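Local coordinates for protein histidine acid phosphatase (Hafnia alvei, PDB 4ARU) that belongs to the histidine acid phosphatases, branch 2 of the histidine phosphatase superfamily, and is also known as a phytase, at residues E147-T152 with Q256-S261; Y265-N270 with I310-G315; R160-L165 with D190-M195; P273-I278 with R400-S405. All coordinates share one frame; numbering follows the deposited sequence.

Contact 1 of 4, residues E147-T152 with Q256-S261; sequences EKQAGT and QFDLMS
Asp258 is the first residue of 256-261 to touch 147-152, and it meets Gln149 with its carboxylate. Its CB leaves the helix to one side, and only the carboxylate, with CG turned opposite its own N (chi1 -175°), comes close to helix 139-150. Gln149 answers with a chain bent at chi2: NE2 gives a hydrogen bond of 3.1 Å to Asp258 OD1 and a weak one to OD2. The main bond is not straight, 141° at the hydrogen, and it lies close to the amide plane of Gln149 yet reaches OD1 from above the carboxylate plane. OD1 also forms a salt bridge with Arg262, one turn further along helix 243-262. Next comes Leu259, whose CD2 does all its touching here: it lies 3.8 Å from Ala150 CB and 3.6 Å from Ala150 N, close against the last turn of helix 139-150, and 3.9 Å from Gln149 CG. That helix ends at once, for Gly151 takes a positive phi while its N still bonds to Glu147 O. The contact thus joins the C-terminal turn of one helix to the flank of another, about a hundred residues on in the helical part of this histidine phosphatase. With an arginine sharing its oxygen, Asp258 probably stays ionised, and the neutral amide of Gln149 adds a second donor without adding charge.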
loop_
_atom_site.group_PDB
_atom_site.type_symbol
_atom_site.label_atom_id
_atom_site.label_comp_id
_atom_site.label_asym_id
_atom_site.label_seq_id
_atom_site.Cartn_x
_atom_site.Cartn_y
_atom_site.Cartn_z
ATOM N N GLU A 147 -5.964 -17.628 -11.204
ATOM C CA GLU A 147 -5.156 -18.675 -11.845
ATOM C C GLU A 147 -4.323 -18.092 -12.972
ATOM O O GLU A 147 -3.125 -18.432 -13.103
ATOM C CB GLU A 147 -6.032 -19.810 -12.334
ATOM C CG GLU A 147 -5.183 -20.870 -13.026
ATOM C CD GLU A 147 -5.883 -22.183 -13.276
ATOM O OE1 GLU A 147 -6.845 -22.529 -12.547
ATOM O OE2 GLU A 147 -5.450 -22.917 -14.213
ATOM N N LYS A 148 -4.902 -17.187 -13.748
ATOM C CA LYS A 148 -4.181 -16.531 -14.832
ATOM C C LYS A 148 -2.993 -15.740 -14.298
ATOM O O LYS A 148 -1.878 -15.772 -14.826
ATOM C CB LYS A 148 -5.127 -15.640 -15.618
ATOM C CG LYS A 148 -4.493 -14.966 -16.825
ATOM C CD LYS A 148 -5.503 -14.012 -17.459
ATOM C CE LYS A 148 -4.854 -13.022 -18.421
ATOM N NZ LYS A 148 -4.347 -13.758 -19.603
ATOM N N GLN A 149 -3.213 -15.006 -13.227
ATOM C CA GLN A 149 -2.149 -14.203 -12.634
ATOM C C GLN A 149 -1.036 -15.121 -12.122
ATOM O O GLN A 149 0.125 -14.807 -12.262
ATOM C CB GLN A 149 -2.684 -13.311 -11.480
ATOM C CG GLN A 149 -1.678 -12.292 -10.957
ATOM C CD GLN A 149 -1.559 -11.054 -11.826
ATOM O OE1 GLN A 149 -2.140 -10.926 -12.890
ATOM N NE2 GLN A 149 -0.896 -10.098 -11.297
ATOM N N ALA A 150 -1.391 -16.235 -11.483
ATOM C CA ALA A 150 -0.396 -17.174 -10.941
ATOM C C ALA A 150 0.314 -17.936 -12.068
ATOM O O ALA A 150 1.473 -18.321 -11.903
ATOM C CB ALA A 150 -1.062 -18.180 -10.017
ATOM N N GLY A 151 -0.348 -18.149 -13.194
ATOM C CA GLY A 151 0.241 -18.923 -14.298
ATOM C C GLY A 151 0.155 -20.415 -14.107
ATOM O O GLY A 151 0.717 -21.166 -14.894
ATOM N N THR A 152 -0.559 -20.859 -13.070
ATOM C CA THR A 152 -0.641 -22.275 -12.699
ATOM C C THR A 152 -1.878 -22.437 -11.806
ATOM O O THR A 152 -2.286 -21.482 -11.155
ATOM C CB THR A 152 0.680 -22.726 -12.005
ATOM O OG1 THR A 152 0.821 -24.147 -12.043
ATOM C CG2 THR A 152 0.767 -22.242 -10.578
ATOM N N GLN A 256 1.404 -13.144 -2.452
ATOM C CA GLN A 256 0.004 -13.100 -2.054
ATOM C C GLN A 256 -0.650 -11.829 -2.558
ATOM O O GLN A 256 -1.750 -11.841 -3.082
ATOM C CB GLN A 256 -0.105 -13.268 -0.553
ATOM C CG GLN A 256 -1.516 -13.377 -0.050
ATOM C CD GLN A 256 -1.943 -12.149 0.593
ATOM O OE1 GLN A 256 -1.182 -11.520 1.360
ATOM N NE2 GLN A 256 -3.164 -11.746 0.307
ATOM N N PHE A 257 0.056 -10.706 -2.449
ATOM C CA PHE A 257 -0.464 -9.433 -2.925
ATOM C C PHE A 257 -0.581 -9.376 -4.418
ATOM O O PHE A 257 -1.557 -8.815 -4.921
ATOM C CB PHE A 257 0.358 -8.258 -2.331
ATOM C CG PHE A 257 -0.209 -7.777 -1.033
ATOM C CD1 PHE A 257 -0.127 -8.588 0.128
ATOM C CD2 PHE A 257 -0.875 -6.591 -0.958
ATOM C CE1 PHE A 257 -0.711 -8.203 1.290
ATOM C CE2 PHE A 257 -1.466 -6.209 0.215
ATOM C CZ PHE A 257 -1.383 -7.014 1.338
ATOM N N ASP A 258 0.353 -9.951 -5.145
ATOM C CA ASP A 258 0.250 -9.994 -6.598
ATOM C C ASP A 258 -1.032 -10.720 -7.001
ATOM O O ASP A 258 -1.797 -10.268 -7.867
ATOM C CB ASP A 258 1.454 -10.715 -7.188
ATOM C CG ASP A 258 1.453 -10.683 -8.703
ATOM O OD1 ASP A 258 1.363 -9.578 -9.308
ATOM O OD2 ASP A 258 1.472 -11.748 -9.333
ATOM N N LEU A 259 -1.312 -11.834 -6.334
ATOM C CA LEU A 259 -2.432 -12.647 -6.689
ATOM C C LEU A 259 -3.779 -12.094 -6.244
ATOM O O LEU A 259 -4.773 -12.139 -6.987
ATOM C CB LEU A 259 -2.252 -14.072 -6.107
ATOM C CG LEU A 259 -1.056 -14.840 -6.662
ATOM C CD1 LEU A 259 -1.018 -16.238 -6.020
ATOM C CD2 LEU A 259 -0.976 -14.910 -8.177
ATOM N N MET A 260 -3.823 -11.577 -5.028
ATOM C CA MET A 260 -5.089 -11.213 -4.401
ATOM C C MET A 260 -5.423 -9.727 -4.527
ATOM O O MET A 260 -6.565 -9.317 -4.298
ATOM C CB MET A 260 -5.065 -11.675 -2.942
ATOM C CG MET A 260 -4.802 -13.181 -2.798
ATOM S SD MET A 260 -5.725 -14.306 -3.856
ATOM C CE MET A 260 -7.357 -13.755 -3.389
ATOM N N SER A 261 -4.451 -8.924 -4.923
ATOM C CA SER A 261 -4.664 -7.499 -5.106
ATOM C C SER A 261 -4.218 -6.918 -6.450
ATOM O O SER A 261 -4.827 -5.937 -6.915
ATOM C CB SER A 261 -4.022 -6.716 -3.970
ATOM O OG SER A 261 -4.716 -7.030 -2.743
#

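Contact 2 of 4, residues Y265-N270 with I310-G315; sequences YIAKHN and IANISG
The CB of Asn312 is directed at helix 264-282, and its side chain meets Ala267 and Asn270, one turn apart. Its CG lies anti to the carbonyl carbon (chi1 -66°), and the amide lies beside Ala267 CA, nearest with ND2, while OD1 is 3.2 Å from Asn270 CB. That ND2 bonds to Ser261 O at the close of helix 243-262, which helps to fix the group's rotation. A water bridges the two helices, giving one hydrogen to Asn312 OD1 at 2.8 Å and the other to Asn270 O at 2.9 Å. Ala267 CB rests 3.4 Å from Asn312 O and 4.4 Å from Gly315 CA. Small residues let the helices come close: their axes approach to 8.1 Å at a crossing angle of -117°, in a histidine phosphatase fold where helix 307-317 directly follows the parallel strand 300-305 of the main sheet. Asn270 folds back on its own helix, its ND2 reaching Ile266 O at 3.0 Å from above the carbonyl plane, so Ile266 O takes both this amide and Asn270 N. On the far flank His269 ND1 bonds to Tyr265 O, nearly straight at 168°, while His269 CE1 lies over one face of the Tyr265 ring, toward its rim.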
loop_
_atom_site.group_PDB
_atom_site.type_symbol
_atom_site.label_atom_id
_atom_site.label_comp_id
_atom_site.label_asym_id
_atom_site.label_seq_id
_atom_site.Cartn_x
_atom_site.Cartn_y
_atom_site.Cartn_z
ATOM N N TYR A 265 -8.564 -8.249 -12.788
ATOM C CA TYR A 265 -10.013 -8.359 -12.526
ATOM C C TYR A 265 -10.354 -7.910 -11.123
ATOM O O TYR A 265 -11.332 -7.197 -10.873
ATOM C CB TYR A 265 -10.478 -9.791 -12.780
ATOM C CG TYR A 265 -11.964 -9.991 -12.620
ATOM C CD1 TYR A 265 -12.850 -9.581 -13.594
ATOM C CD2 TYR A 265 -12.480 -10.548 -11.480
ATOM C CE1 TYR A 265 -14.208 -9.767 -13.434
ATOM C CE2 TYR A 265 -13.826 -10.730 -11.312
ATOM C CZ TYR A 265 -14.682 -10.320 -12.293
ATOM O OH TYR A 265 -16.035 -10.488 -12.103
ATOM N N ILE A 266 -9.568 -8.333 -10.163
ATOM C CA ILE A 266 -9.816 -7.965 -8.781
ATOM C C ILE A 266 -9.454 -6.485 -8.601
ATOM O O ILE A 266 -10.205 -5.713 -7.961
ATOM C CB ILE A 266 -8.963 -8.831 -7.818
ATOM C CG1 ILE A 266 -9.412 -10.281 -7.904
ATOM C CG2 ILE A 266 -9.062 -8.302 -6.405
ATOM C CD1 ILE A 266 -8.622 -11.236 -7.038
ATOM N N ALA A 267 -8.279 -6.096 -9.090
ATOM C CA ALA A 267 -7.758 -4.761 -8.885
ATOM C C ALA A 267 -8.760 -3.700 -9.434
ATOM O O ALA A 267 -8.969 -2.706 -8.765
ATOM C CB ALA A 267 -6.455 -4.622 -9.623
ATOM N N LYS A 268 -9.392 -3.942 -10.566
ATOM C CA LYS A 268 -10.284 -2.910 -11.103
ATOM C C LYS A 268 -11.579 -2.828 -10.325
ATOM O O LYS A 268 -12.187 -1.752 -10.291
ATOM C CB LYS A 268 -10.553 -3.093 -12.590
ATOM C CG LYS A 268 -11.457 -4.253 -12.895
ATOM C CD LYS A 268 -11.457 -4.575 -14.364
ATOM C CE LYS A 268 -12.545 -5.547 -14.702
ATOM N NZ LYS A 268 -12.720 -5.766 -16.174
ATOM N N HIS A 269 -12.021 -3.922 -9.698
ATOM C CA HIS A 269 -13.254 -3.874 -8.910
ATOM C C HIS A 269 -12.997 -3.146 -7.606
ATOM O O HIS A 269 -13.916 -2.504 -7.091
ATOM C CB HIS A 269 -13.843 -5.267 -8.669
ATOM C CG HIS A 269 -14.604 -5.798 -9.828
ATOM N ND1 HIS A 269 -14.002 -6.429 -10.906
ATOM C CD2 HIS A 269 -15.929 -5.788 -10.099
ATOM C CE1 HIS A 269 -14.920 -6.745 -11.795
ATOM N NE2 HIS A 269 -16.102 -6.414 -11.313
ATOM N N ASN A 270 -11.805 -3.273 -7.032
ATOM C CA ASN A 270 -11.503 -2.658 -5.741
ATOM C C ASN A 270 -10.882 -1.283 -5.887
ATOM O O ASN A 270 -10.940 -0.487 -4.940
ATOM C CB ASN A 270 -10.613 -3.574 -4.921
ATOM C CG ASN A 270 -11.327 -4.835 -4.457
ATOM O OD1 ASN A 270 -12.164 -4.781 -3.583
ATOM N ND2 ASN A 270 -11.000 -5.980 -5.059
ATOM N N ILE A 310 -2.813 0.281 -2.762
ATOM C CA ILE A 310 -1.632 0.536 -3.592
ATOM C C ILE A 310 -1.473 -0.621 -4.590
ATOM O O ILE A 310 -1.170 -0.414 -5.770
ATOM C CB ILE A 310 -0.344 0.731 -2.727
ATOM C CG1 ILE A 310 -0.451 2.072 -1.985
ATOM C CG2 ILE A 310 0.901 0.672 -3.599
ATOM C CD1 ILE A 310 0.675 2.332 -1.007
ATOM N N ALA A 311 -1.653 -1.844 -4.126
ATOM C CA ALA A 311 -1.499 -3.011 -5.023
ATOM C C ALA A 311 -2.568 -2.997 -6.094
ATOM O O ALA A 311 -2.282 -3.299 -7.270
ATOM C CB ALA A 311 -1.528 -4.299 -4.222
ATOM N N ASN A 312 -3.795 -2.626 -5.744
ATOM C CA ASN A 312 -4.840 -2.543 -6.760
ATOM C C ASN A 312 -4.486 -1.532 -7.860
ATOM O O ASN A 312 -4.631 -1.793 -9.037
ATOM C CB ASN A 312 -6.178 -2.083 -6.164
ATOM C CG ASN A 312 -6.815 -3.063 -5.178
ATOM O OD1 ASN A 312 -7.633 -2.607 -4.344
ATOM N ND2 ASN A 312 -6.559 -4.355 -5.272
ATOM N N ILE A 313 -4.027 -0.361 -7.454
ATOM C CA ILE A 313 -3.679 0.702 -8.410
ATOM C C ILE A 313 -2.523 0.237 -9.263
ATOM O O ILE A 313 -2.527 0.452 -10.475
ATOM C CB ILE A 313 -3.375 2.019 -7.674
ATOM C CG1 ILE A 313 -4.653 2.537 -7.010
ATOM C CG2 ILE A 313 -2.700 3.029 -8.604
ATOM C CD1 ILE A 313 -5.726 2.936 -7.950
ATOM N N SER A 314 -1.553 -0.429 -8.649
ATOM C CA SER A 314 -0.434 -0.973 -9.423
ATOM C C SER A 314 -0.916 -1.972 -10.470
ATOM O O SER A 314 -0.439 -1.954 -11.579
ATOM C CB SER A 314 0.618 -1.492 -8.476
ATOM O OG SER A 314 0.368 -2.759 -8.078
ATOM N N GLY A 315 -1.846 -2.854 -10.132
ATOM C CA GLY A 315 -2.354 -3.808 -11.092
ATOM C C GLY A 315 -3.123 -3.153 -12.223
ATOM O O GLY A 315 -2.981 -3.548 -13.394
HETATM O O HOH W 1 -8.304 0.050 -3.974
#

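Contact 3 of 4, residues R160-L165 with D190-M195; sequences RYQASL and DFSQAM
Leu165 and Phe191 make the tight half of this contact, their side chains crossing at about a right angle. Leu165 CD2 comes to the edge of the phenyl ring, in its plane, and lies 3.9 Å from Phe191 CE2; it is the rim of the ring, not its face, that the methyl meets. A chi1 of -172°, which sets CG opposite the residue's own N, sends the ring along helix 162-172, where Met168, Ser169 and Leu172 also touch it. Phe174 adds an edge-to-face ring contact, and Ala213 of helix 213-229 packs against both Leu165 and Phe191. The other methyl of the leucine, CD1, stands 3.9 Å from Ser192 OG, so this one side chain spans two neighbouring residues of the short helix 191-194.

The looser half belongs to Gln162, on the first turn of helix 162-172 and exposed to solvent. Its chain bends at chi2 so that the amide comes near Ser192, with OE1 modelled 3.0 Å from Ser192 OG; the amide is probably turned over in the model, so which of its ends faces the hydroxyl stays doubtful. Two residues before Ser192, Asp190 is the N-cap of helix 191-194: its OD1 uses the anti lone pair to accept from Gln193 N at 3.0 Å, and its charge would probably suit the helix dipole.

The contact joins the first turn of helix 162-172 to the short helix 191-194, and its chemistry changes across it, from hydrocarbon against hydrocarbon at Leu165 and Phe191 to a buried hydroxyl beside a solvent-exposed amide at Ser192 and Gln162.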
loop_
_atom_site.group_PDB
_atom_site.type_symbol
_atom_site.label_atom_id
_atom_site.label_comp_id
_atom_site.label_asym_id
_atom_site.label_seq_id
_atom_site.Cartn_x
_atom_site.Cartn_y
_atom_site.Cartn_z
ATOM N N ARG A 160 5.829 -23.537 -5.823
ATOM C CA ARG A 160 6.605 -22.430 -6.359
ATOM C C ARG A 160 7.510 -21.827 -5.288
ATOM O O ARG A 160 8.469 -21.109 -5.596
ATOM C CB ARG A 160 5.668 -21.348 -6.927
ATOM C CG ARG A 160 6.340 -20.100 -7.459
ATOM C CD ARG A 160 5.341 -19.237 -8.165
ATOM N NE ARG A 160 4.862 -19.857 -9.392
ATOM C CZ ARG A 160 3.853 -19.396 -10.117
ATOM N NH1 ARG A 160 3.139 -18.332 -9.682
ATOM N NH2 ARG A 160 3.553 -20.024 -11.267
ATOM N N TYR A 161 7.193 -22.070 -4.028
ATOM C CA TYR A 161 7.825 -21.371 -2.906
ATOM C C TYR A 161 8.379 -22.303 -1.845
ATOM O O TYR A 161 8.331 -21.992 -0.646
ATOM C CB TYR A 161 6.828 -20.378 -2.282
ATOM C CG TYR A 161 6.376 -19.337 -3.240
ATOM C CD1 TYR A 161 7.222 -18.338 -3.661
ATOM C CD2 TYR A 161 5.110 -19.386 -3.768
ATOM C CE1 TYR A 161 6.795 -17.372 -4.578
ATOM C CE2 TYR A 161 4.671 -18.460 -4.698
ATOM C CZ TYR A 161 5.516 -17.451 -5.104
ATOM O OH TYR A 161 5.157 -16.527 -6.070
ATOM N N GLN A 162 8.961 -23.420 -2.250
ATOM C CA GLN A 162 9.427 -24.400 -1.300
ATOM C C GLN A 162 10.474 -23.860 -0.335
ATOM O O GLN A 162 10.344 -24.063 0.877
ATOM C CB GLN A 162 9.867 -25.651 -2.035
ATOM C CG GLN A 162 8.663 -26.429 -2.584
ATOM C CD GLN A 162 7.641 -26.859 -1.477
ATOM O OE1 GLN A 162 6.547 -26.286 -1.305
ATOM N NE2 GLN A 162 8.027 -27.891 -0.715
ATOM N N ALA A 163 11.475 -23.148 -0.817
ATOM C CA ALA A 163 12.511 -22.621 0.088
ATOM C C ALA A 163 11.991 -21.603 1.103
ATOM O O ALA A 163 12.318 -21.631 2.288
ATOM C CB ALA A 163 13.645 -22.018 -0.722
ATOM N N SER A 164 11.149 -20.692 0.646
ATOM C CA SER A 164 10.580 -19.659 1.488
ATOM C C SER A 164 9.652 -20.255 2.546
ATOM O O SER A 164 9.674 -19.857 3.725
ATOM C CB SER A 164 9.839 -18.644 0.630
ATOM O OG SER A 164 10.741 -17.917 -0.186
ATOM N N LEU A 165 8.857 -21.246 2.133
ATOM C CA LEU A 165 7.964 -21.901 3.100
ATOM C C LEU A 165 8.770 -22.687 4.131
ATOM O O LEU A 165 8.463 -22.719 5.336
ATOM C CB LEU A 165 6.945 -22.781 2.386
ATOM C CG LEU A 165 5.865 -22.071 1.583
ATOM C CD1 LEU A 165 4.940 -23.012 0.820
ATOM C CD2 LEU A 165 5.039 -21.202 2.518
ATOM N N ASP A 190 4.892 -31.199 7.878
ATOM C CA ASP A 190 5.624 -30.271 6.991
ATOM C C ASP A 190 4.700 -29.097 6.679
ATOM O O ASP A 190 3.563 -29.301 6.316
ATOM C CB ASP A 190 6.021 -31.016 5.695
ATOM C CG ASP A 190 6.672 -30.115 4.664
ATOM O OD1 ASP A 190 5.955 -29.511 3.848
ATOM O OD2 ASP A 190 7.924 -30.003 4.687
ATOM N N PHE A 191 5.197 -27.871 6.821
ATOM C CA PHE A 191 4.381 -26.669 6.724
ATOM C C PHE A 191 3.666 -26.612 5.395
ATOM O O PHE A 191 2.454 -26.411 5.341
ATOM C CB PHE A 191 5.272 -25.440 6.955
ATOM C CG PHE A 191 4.531 -24.121 7.069
ATOM C CD1 PHE A 191 3.859 -23.790 8.233
ATOM C CD2 PHE A 191 4.609 -23.155 6.082
ATOM C CE1 PHE A 191 3.240 -22.565 8.369
ATOM C CE2 PHE A 191 3.975 -21.931 6.216
ATOM C CZ PHE A 191 3.285 -21.636 7.351
ATOM N N SER A 192 4.399 -26.814 4.311
ATOM C CA SER A 192 3.803 -26.784 2.967
ATOM C C SER A 192 2.777 -27.925 2.734
ATOM O O SER A 192 1.687 -27.665 2.227
ATOM C CB SER A 192 4.901 -26.846 1.902
ATOM O OG SER A 192 4.321 -26.898 0.578
ATOM N N GLN A 193 3.124 -29.146 3.098
ATOM C CA GLN A 193 2.269 -30.311 2.880
ATOM C C GLN A 193 0.990 -30.192 3.707
ATOM O O GLN A 193 -0.084 -30.572 3.252
ATOM C CB GLN A 193 3.027 -31.575 3.295
ATOM C CG GLN A 193 2.362 -32.894 2.897
ATOM C CD GLN A 193 1.154 -33.251 3.746
ATOM O OE1 GLN A 193 1.120 -32.955 4.931
ATOM N NE2 GLN A 193 0.151 -33.892 3.136
ATOM N N ALA A 194 1.134 -29.694 4.928
ATOM C CA ALA A 194 0.005 -29.566 5.852
ATOM C C ALA A 194 -1.051 -28.563 5.382
ATOM O O ALA A 194 -2.220 -28.684 5.764
ATOM C CB ALA A 194 0.492 -29.201 7.234
ATOM N N MET A 195 -0.625 -27.557 4.611
ATOM C CA MET A 195 -1.456 -26.414 4.262
ATOM C C MET A 195 -1.361 -26.095 2.777
ATOM O O MET A 195 -0.826 -25.070 2.383
ATOM C CB MET A 195 -1.078 -25.178 5.082
ATOM C CG MET A 195 -1.398 -25.395 6.540
ATOM S SD MET A 195 -0.947 -23.942 7.538
ATOM C CE MET A 195 0.307 -24.658 8.575
#

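Contact 4 of 4, residues P273-I278 with R400-S405; sequences PLLQTI and RLVSHS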
loop_
_atom_site.group_PDB
_atom_site.type_symbol
_atom_site.label_atom_id
_atom_site.label_comp_id
_atom_site.label_asym_id
_atom_site.label_seq_id
_atom_site.Cartn_x
_atom_site.Cartn_y
_atom_site.Cartn_z
ATOM N N PRO A 273 -12.692 3.404 -7.908
ATOM C CA PRO A 273 -12.885 4.728 -7.325
ATOM C C PRO A 273 -11.606 5.473 -7.065
ATOM O O PRO A 273 -11.531 6.694 -7.339
ATOM C CB PRO A 273 -13.667 4.417 -6.039
ATOM C CG PRO A 273 -14.520 3.242 -6.467
ATOM C CD PRO A 273 -13.545 2.383 -7.280
ATOM N N LEU A 274 -10.607 4.821 -6.552
ATOM C CA LEU A 274 -9.375 5.513 -6.265
ATOM C C LEU A 274 -8.678 5.968 -7.523
ATOM O O LEU A 274 -8.146 7.090 -7.589
ATOM C CB LEU A 274 -8.435 4.660 -5.395
ATOM C CG LEU A 274 -8.610 4.708 -3.879
ATOM C CD1 LEU A 274 -7.792 3.609 -3.223
ATOM C CD2 LEU A 274 -8.192 6.085 -3.380
ATOM N N LEU A 275 -8.622 5.103 -8.526
ATOM C CA LEU A 275 -7.925 5.502 -9.751
ATOM C C LEU A 275 -8.657 6.673 -10.397
ATOM O O LEU A 275 -8.000 7.622 -10.886
ATOM C CB LEU A 275 -7.745 4.339 -10.726
ATOM C CG LEU A 275 -6.823 4.659 -11.920
ATOM C CD1 LEU A 275 -5.436 4.948 -11.453
ATOM C CD2 LEU A 275 -6.825 3.482 -12.881
ATOM N N GLN A 276 -9.984 6.651 -10.424
ATOM C CA GLN A 276 -10.701 7.776 -10.994
ATOM C C GLN A 276 -10.416 9.065 -10.211
ATOM O O GLN A 276 -10.244 10.145 -10.796
ATOM C CB GLN A 276 -12.224 7.488 -10.994
ATOM C CG GLN A 276 -13.087 8.397 -11.819
ATOM C CD GLN A 276 -13.222 7.942 -13.255
ATOM O OE1 GLN A 276 -12.477 7.045 -13.776
ATOM N NE2 GLN A 276 -14.172 8.525 -13.906
ATOM N N THR A 277 -10.429 8.970 -8.888
ATOM C CA THR A 277 -10.158 10.109 -8.019
ATOM C C THR A 277 -8.759 10.697 -8.258
ATOM O O THR A 277 -8.587 11.913 -8.395
ATOM C CB THR A 277 -10.352 9.698 -6.564
ATOM O OG1 THR A 277 -11.730 9.379 -6.386
ATOM C CG2 THR A 277 -10.041 10.804 -5.579
ATOM N N ILE A 278 -7.780 9.813 -8.336
ATOM C CA ILE A 278 -6.392 10.227 -8.591
ATOM C C ILE A 278 -6.270 10.908 -9.947
ATOM O O ILE A 278 -5.718 12.027 -10.076
ATOM C CB ILE A 278 -5.442 9.006 -8.511
ATOM C CG1 ILE A 278 -5.343 8.541 -7.069
ATOM C CG2 ILE A 278 -4.057 9.357 -9.058
ATOM C CD1 ILE A 278 -4.775 7.167 -6.858
ATOM N N ARG A 400 -6.243 8.219 -20.848
ATOM C CA ARG A 400 -6.846 7.199 -21.723
ATOM C C ARG A 400 -6.581 5.826 -21.106
ATOM O O ARG A 400 -7.474 4.954 -21.065
ATOM C CB ARG A 400 -6.274 7.280 -23.161
ATOM C CG ARG A 400 -7.029 6.387 -24.137
ATOM C CD ARG A 400 -8.384 6.972 -24.469
ATOM N NE ARG A 400 -8.348 8.092 -25.421
ATOM C CZ ARG A 400 -8.495 7.990 -26.750
ATOM N NH1 ARG A 400 -8.658 6.802 -27.338
ATOM N NH2 ARG A 400 -8.461 9.095 -27.505
ATOM N N LEU A 401 -5.392 5.624 -20.555
ATOM C CA LEU A 401 -5.078 4.392 -19.850
ATOM C C LEU A 401 -6.020 4.128 -18.659
ATOM O O LEU A 401 -6.528 2.999 -18.462
ATOM C CB LEU A 401 -3.628 4.354 -19.409
ATOM C CG LEU A 401 -2.590 4.299 -20.513
ATOM C CD1 LEU A 401 -1.227 4.410 -19.860
ATOM C CD2 LEU A 401 -2.671 2.981 -21.272
ATOM N N VAL A 402 -6.294 5.159 -17.873
ATOM C CA VAL A 402 -7.244 5.062 -16.792
ATOM C C VAL A 402 -8.609 4.692 -17.323
ATOM O O VAL A 402 -9.264 3.786 -16.786
ATOM C CB VAL A 402 -7.267 6.369 -15.977
ATOM C CG1 VAL A 402 -8.418 6.361 -14.981
ATOM C CG2 VAL A 402 -5.918 6.521 -15.287
ATOM N N SER A 403 -9.075 5.371 -18.365
ATOM C CA SER A 403 -10.393 5.124 -18.926
ATOM C C SER A 403 -10.602 3.687 -19.391
ATOM O O SER A 403 -11.715 3.173 -19.303
ATOM C CB SER A 403 -10.683 6.110 -20.038
ATOM O OG SER A 403 -10.016 5.787 -21.272
ATOM N N HIS A 404 -9.528 3.044 -19.842
ATOM C CA HIS A 404 -9.590 1.649 -20.293
ATOM C C HIS A 404 -9.382 0.662 -19.153
ATOM O O HIS A 404 -9.748 -0.498 -19.274
ATOM C CB HIS A 404 -8.568 1.398 -21.409
ATOM C CG HIS A 404 -8.977 1.962 -22.735
ATOM N ND1 HIS A 404 -10.227 1.757 -23.281
ATOM C CD2 HIS A 404 -8.280 2.677 -23.657
ATOM C CE1 HIS A 404 -10.302 2.366 -24.454
ATOM N NE2 HIS A 404 -9.132 2.933 -24.704
ATOM N N SER A 405 -8.822 1.080 -18.018
ATOM C CA SER A 405 -8.571 0.145 -16.916
ATOM C C SER A 405 -9.695 0.084 -15.867
ATOM O O SER A 405 -9.901 -0.956 -15.276
ATOM C CB SER A 405 -7.254 0.423 -16.199
ATOM O OG SER A 405 -7.326 1.575 -15.433
#
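Helices 264-282 and 395-405 pack side by side and nearly antiparallel here, their segments 160° apart in direction and 10.3 Å apart at the closest approach of the axes. This is a helix pair of the histidine phosphatase fold, with 395-405 close to the end of the chain and helix 307-317 bordering both: its Met316 touches Leu275 as well as Ser405. The nearest backbones are at Leu275 and Val402, 7.1 Å between CA atoms. Pro273 marks a kink in the first helix, where the N atoms of residues 273 and 274 make no bond to the preceding turn.

Leu275 and Val402 reach across the gap tip to tip. Leu275 CG sits 3.8 Å from Val402 CG1, and both branches of the valine face the leucine's end, CD2 3.9 Å from CG1 and CD1 4.2 Å from CG2. The leucine's chi1 of -171° throws it forward onto the other helix. Gln276 only brushes Val402 with its OE1; its amide is spoken for elsewhere, NE2 bonding to Thr287 O and OE1 accepting from Gln411 NE2.

Ser405, in the last turn, turns its hydroxyl back on its own helix. With chi1 at 72°, OG bonds to Val402 O at 3.2 Å, on the same face of that carbonyl as Ser405 N, and Ser405 OG also lies 3.2 Å from Leu275 CD2.

In the fold
Contacts 2 and 4 share helix 264-282, which meets helix 307-317 in one and helix 395-405 in the other; Ile313 of contact 2 packs against Leu274 and Leu275, so the two adjoin. Contact 1 lies on the preceding helix, 243-262, and meets contact 2 through Ser261 O and Asn312 ND2. Contact 3 is outermost, about 26 Å from the chain's centre against 11 Å for contact 2, and is tied to contact 1 by Arg160 NH2 on Ala150 O. Yet it is buried apart from Gln162, whereas contacts 1, 2 and 4 are partly buried. The chemistry differs too: direct amide-carboxylate bonding in contact 1, water bridging in contact 2, mainly hydrocarbon in contacts 3 and 4.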